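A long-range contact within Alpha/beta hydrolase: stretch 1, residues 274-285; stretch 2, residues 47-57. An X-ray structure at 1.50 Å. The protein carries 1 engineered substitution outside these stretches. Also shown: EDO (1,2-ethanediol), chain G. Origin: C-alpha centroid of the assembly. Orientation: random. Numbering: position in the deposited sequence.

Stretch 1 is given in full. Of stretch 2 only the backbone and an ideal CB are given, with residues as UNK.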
# COMPACT_ATOMS: atom_id res chain seq x y z
N SER A 274 -2.27 4.21 -14.95
CA SER A 274 -1.97 4.54 -13.57
C SER A 274 -0.78 5.46 -13.51
O SER A 274 -0.75 6.42 -12.74
CB SER A 274 -1.65 3.27 -12.76
OG SER A 274 -2.77 2.39 -12.68
N ILE A 275 0.26 5.13 -14.25
CA ILE A 275 1.51 5.92 -14.27
C ILE A 275 1.16 7.36 -14.70
O ILE A 275 1.58 8.34 -14.07
CB ILE A 275 2.58 5.29 -15.18
CG1 ILE A 275 2.99 3.92 -14.63
CG2 ILE A 275 3.79 6.24 -15.39
CD1 ILE A 275 3.66 3.05 -15.69
N ALA A 276 0.45 7.46 -15.81
CA ALA A 276 0.06 8.77 -16.35
C ALA A 276 -0.79 9.54 -15.34
O ALA A 276 -0.62 10.73 -15.15
CB ALA A 276 -0.70 8.62 -17.67
N ALA A 277 -1.71 8.84 -14.65
CA ALA A 277 -2.57 9.47 -13.63
C ALA A 277 -1.74 10.06 -12.48
O ALA A 277 -1.98 11.18 -12.05
CB ALA A 277 -3.64 8.50 -13.10
N ILE A 278 -0.81 9.27 -11.98
CA ILE A 278 0.09 9.70 -10.93
C ILE A 278 0.91 10.92 -11.39
O ILE A 278 1.08 11.90 -10.65
CB ILE A 278 0.94 8.52 -10.45
CG1 ILE A 278 0.09 7.56 -9.67
CG2 ILE A 278 2.10 8.98 -9.54
CD1 ILE A 278 0.76 6.19 -9.47
N GLY A 279 1.35 10.93 -12.65
CA GLY A 279 2.07 12.07 -13.19
C GLY A 279 1.21 13.33 -13.16
O GLY A 279 1.68 14.40 -12.81
N ARG A 280 -0.05 13.23 -13.53
CA ARG A 280 -0.96 14.38 -13.48
C ARG A 280 -1.15 14.89 -12.07
O ARG A 280 -1.20 16.11 -11.85
CB ARG A 280 -2.30 14.04 -14.09
CG ARG A 280 -2.26 13.75 -15.59
CD ARG A 280 -3.70 13.73 -16.20
NE ARG A 280 -4.59 12.73 -15.59
CZ ARG A 280 -4.61 11.45 -15.94
NH1 ARG A 280 -3.82 11.06 -16.91
NH2 ARG A 280 -5.42 10.58 -15.35
N LEU A 281 -1.22 13.96 -11.13
CA LEU A 281 -1.41 14.30 -9.68
C LEU A 281 -0.20 15.04 -9.17
O LEU A 281 -0.30 16.09 -8.56
CB LEU A 281 -1.78 13.05 -8.89
CG LEU A 281 -1.97 13.13 -7.37
CD1 LEU A 281 -0.66 13.18 -6.52
CD2 LEU A 281 -2.86 14.34 -7.07
N LEU A 282 0.96 14.53 -9.55
CA LEU A 282 2.23 15.10 -9.08
C LEU A 282 2.44 16.52 -9.61
O LEU A 282 3.14 17.34 -8.97
CB LEU A 282 3.43 14.21 -9.46
CG LEU A 282 3.48 12.91 -8.65
CD1 LEU A 282 4.55 11.92 -9.22
CD2 LEU A 282 3.70 13.22 -7.17
N GLU A 283 1.87 16.84 -10.78
CA GLU A 283 1.93 18.23 -11.32
C GLU A 283 1.18 19.22 -10.47
O GLU A 283 1.42 20.41 -10.59
CB GLU A 283 1.39 18.32 -12.73
CG GLU A 283 2.16 17.54 -13.71
CD GLU A 283 1.65 17.69 -15.11
OE1 GLU A 283 0.42 17.55 -15.34
OE2 GLU A 283 2.49 17.95 -16.00
N ARG A 284 0.30 18.76 -9.59
CA ARG A 284 -0.57 19.63 -8.82
C ARG A 284 0.09 19.95 -7.49
O ARG A 284 -0.44 20.69 -6.71
CB ARG A 284 -1.94 18.97 -8.62
CG ARG A 284 -2.70 18.73 -9.92
CD ARG A 284 -3.83 17.73 -9.75
NE ARG A 284 -4.82 18.27 -8.85
CZ ARG A 284 -5.83 17.58 -8.31
NH1 ARG A 284 -6.04 16.28 -8.58
NH2 ARG A 284 -6.66 18.22 -7.51
N VAL A 285 1.28 19.40 -7.26
CA VAL A 285 2.03 19.70 -6.04
C VAL A 285 2.58 21.11 -6.07
O VAL A 285 3.07 21.53 -7.12
CB VAL A 285 3.17 18.70 -5.85
CG1 VAL A 285 4.19 19.19 -4.79
CG2 VAL A 285 2.58 17.35 -5.48
OXT VAL A 285 2.56 21.82 -5.06
N UNK A 47 8.82 -0.79 -9.22
CA UNK A 47 8.84 -0.16 -10.57
C UNK A 47 8.36 1.31 -10.54
O UNK A 47 8.98 2.17 -11.17
CB UNK A 47 7.96 -0.96 -11.53
N UNK A 48 7.30 1.59 -9.78
CA UNK A 48 6.82 2.98 -9.70
C UNK A 48 7.91 3.89 -9.14
O UNK A 48 8.12 4.98 -9.62
CB UNK A 48 5.56 3.07 -8.83
N UNK A 49 8.56 3.45 -8.08
CA UNK A 49 9.60 4.24 -7.46
C UNK A 49 10.73 4.56 -8.45
O UNK A 49 11.25 5.68 -8.45
CB UNK A 49 10.15 3.50 -6.24
N UNK A 50 11.12 3.59 -9.29
CA UNK A 50 12.19 3.83 -10.28
C UNK A 50 11.73 4.82 -11.34
O UNK A 50 12.55 5.55 -11.89
CB UNK A 50 12.62 2.52 -10.94
N UNK A 51 10.44 4.82 -11.67
CA UNK A 51 9.89 5.81 -12.61
C UNK A 51 9.79 7.22 -12.01
O UNK A 51 9.81 8.18 -12.76
CB UNK A 51 8.50 5.36 -13.08
N UNK A 52 9.65 7.34 -10.68
CA UNK A 52 9.55 8.65 -10.03
C UNK A 52 10.88 9.20 -9.57
O UNK A 52 11.02 10.44 -9.49
CB UNK A 52 8.61 8.56 -8.83
N UNK A 53 11.82 8.31 -9.26
CA UNK A 53 13.16 8.66 -8.71
C UNK A 53 13.92 9.70 -9.54
O UNK A 53 13.80 9.75 -10.77
CB UNK A 53 14.02 7.40 -8.61
N UNK A 54 14.65 10.54 -8.83
CA UNK A 54 15.41 11.62 -9.44
C UNK A 54 14.50 12.81 -9.53
O UNK A 54 14.76 13.85 -8.93
CB UNK A 54 15.96 11.23 -10.81
N UNK A 55 13.42 12.67 -10.30
CA UNK A 55 12.41 13.73 -10.33
C UNK A 55 11.79 13.97 -8.97
O UNK A 55 11.39 15.06 -8.64
CB UNK A 55 11.31 13.39 -11.34
N UNK A 56 11.72 12.93 -8.18
CA UNK A 56 11.22 12.92 -6.82
C UNK A 56 12.07 12.04 -5.89
O UNK A 56 12.61 10.99 -6.29
CB UNK A 56 9.77 12.44 -6.81
N UNK A 57 12.20 12.49 -4.65
CA UNK A 57 12.66 11.59 -3.59
C UNK A 57 11.52 10.63 -3.28
O UNK A 57 10.37 11.07 -3.17
CB UNK A 57 13.09 12.36 -2.34
C1 EDO G . 5.87 -3.11 -15.22
O1 EDO G . 6.44 -2.05 -14.46
C2 EDO G . 5.50 -2.58 -16.59
O2 EDO G . 6.71 -2.22 -17.28

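Ile275, Ile278 and Leu282 of stretch 1 form an apolar ridge along one side of its helix, and the C-terminal Val285 extends it beyond.

Position 47 lies out of reach of stretch 1, but its CB faces the side on which the ethanediol sits, so a polar residue able to bind a hydroxyl would suit. It is Asp47, whose OD2 accepts a hydrogen bond from EDO O1 at 2.6 Å.

At position 48 CA-to-CB points sideways, with nothing of stretch 1 within 5.5 Å of the CB. The CD1 of Ile278 lies ahead and to one side; a long aliphatic chain such as leucine, isoleucine or methionine could reach it. The residue is Leu48, and with chi1 t its CD1 comes to 4.0 Å from Ile278 CD1.

Positions 49 and 50 are helical and out of reach, so stretch 1 restricts neither. They are Ala49 and Thr50, the latter closing a hydrogen bond within the helix from its OG1 to Asp47 O at 2.7 Å.

Position 51 points toward stretch 1, its ideal CB 5.3 Å from Ile275 CG2. Apolar contact is available there, while the ethanediol hydroxyls lie further on, so a long chain with a polar end could serve both. Arg51 does so: NH1 lies 3.8 Å from Ile275 CD1, which sits over one face of the guanidinium, and the same NH1 donates to EDO O1 at 2.9 Å, as NH2 does to EDO O2 at 2.9 Å.

Position 52 also points toward stretch 1, its ideal CB 5.3 Å from Leu282 CD1. Leucine, methionine or isoleucine would be reasonable. Leu52 (m, t) places CD2 3.6 Å from Leu282 CD1.

Position 53, at phi/psi -53/145, leaves the helix, and the chain turns out of reach; stretch 1 sets no demand, so small or polar residues would do, and it is Ala53. At 54 a phi of 88° by itself favours glycine, and Gly54 is found. Position 55 faces no partner in stretch 1, and a polar residue is acceptable: Asp55.

Position 56 is extended and points toward Leu282, but from a distance that calls for a large apolar or aromatic chain. Trp56 fills it: CZ2 packs 3.6 Å from Leu282 CB, Leu282 CD2 lies over the face, 4.0 Å from the centroid of the Trp56 six-membered ring in a CH-pi contact, and Val285 CB meets the ring edge.

Position 57 is out of reach again, open to many residues; it is Arg57, hydrogen-bonded elsewhere in the structure.

Stretch 2 (47-57) DLATRLAGDWR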
# COMPACT_ATOMS: atom_id res chain seq x y z
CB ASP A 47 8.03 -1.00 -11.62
CG ASP A 47 8.70 -2.32 -11.97
OD1 ASP A 47 9.81 -2.58 -11.47
OD2 ASP A 47 8.11 -3.08 -12.77
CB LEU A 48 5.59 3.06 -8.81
CG LEU A 48 5.00 4.46 -8.65
CD1 LEU A 48 4.53 4.98 -9.98
CD2 LEU A 48 3.89 4.44 -7.60
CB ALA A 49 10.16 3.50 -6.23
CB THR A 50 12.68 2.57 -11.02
OG1 THR A 50 11.60 1.98 -11.74
CG2 THR A 50 13.22 1.58 -10.05
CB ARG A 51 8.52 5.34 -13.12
CG ARG A 51 8.60 4.08 -14.02
CD ARG A 51 7.21 3.61 -14.46
NE ARG A 51 7.46 2.56 -15.46
CZ ARG A 51 7.13 1.29 -15.34
NH1 ARG A 51 6.42 0.87 -14.32
NH2 ARG A 51 7.48 0.44 -16.30
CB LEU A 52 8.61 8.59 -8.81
CG LEU A 52 7.15 8.16 -9.09
CD1 LEU A 52 6.35 8.14 -7.86
CD2 LEU A 52 6.56 9.15 -10.17
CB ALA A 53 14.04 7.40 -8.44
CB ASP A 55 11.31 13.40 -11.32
CG ASP A 55 11.78 13.43 -12.76
OD1 ASP A 55 12.80 14.07 -13.09
OD2 ASP A 55 11.10 12.82 -13.58
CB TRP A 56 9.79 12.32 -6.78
CG TRP A 56 8.81 13.11 -7.60
CD1 TRP A 56 8.59 12.95 -8.91
CD2 TRP A 56 8.01 14.24 -7.18
NE1 TRP A 56 7.69 13.88 -9.37
CE2 TRP A 56 7.33 14.69 -8.32
CE3 TRP A 56 7.77 14.89 -5.94
CZ2 TRP A 56 6.43 15.76 -8.26
CZ3 TRP A 56 6.87 15.97 -5.91
CH2 TRP A 56 6.23 16.37 -7.05
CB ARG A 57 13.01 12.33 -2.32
CG ARG A 57 14.15 13.31 -2.53
CD ARG A 57 14.39 14.12 -1.26
NE ARG A 57 13.38 15.17 -1.12
CZ ARG A 57 13.06 15.78 0.01
NH1 ARG A 57 13.63 15.44 1.16
NH2 ARG A 57 12.17 16.75 -0.00
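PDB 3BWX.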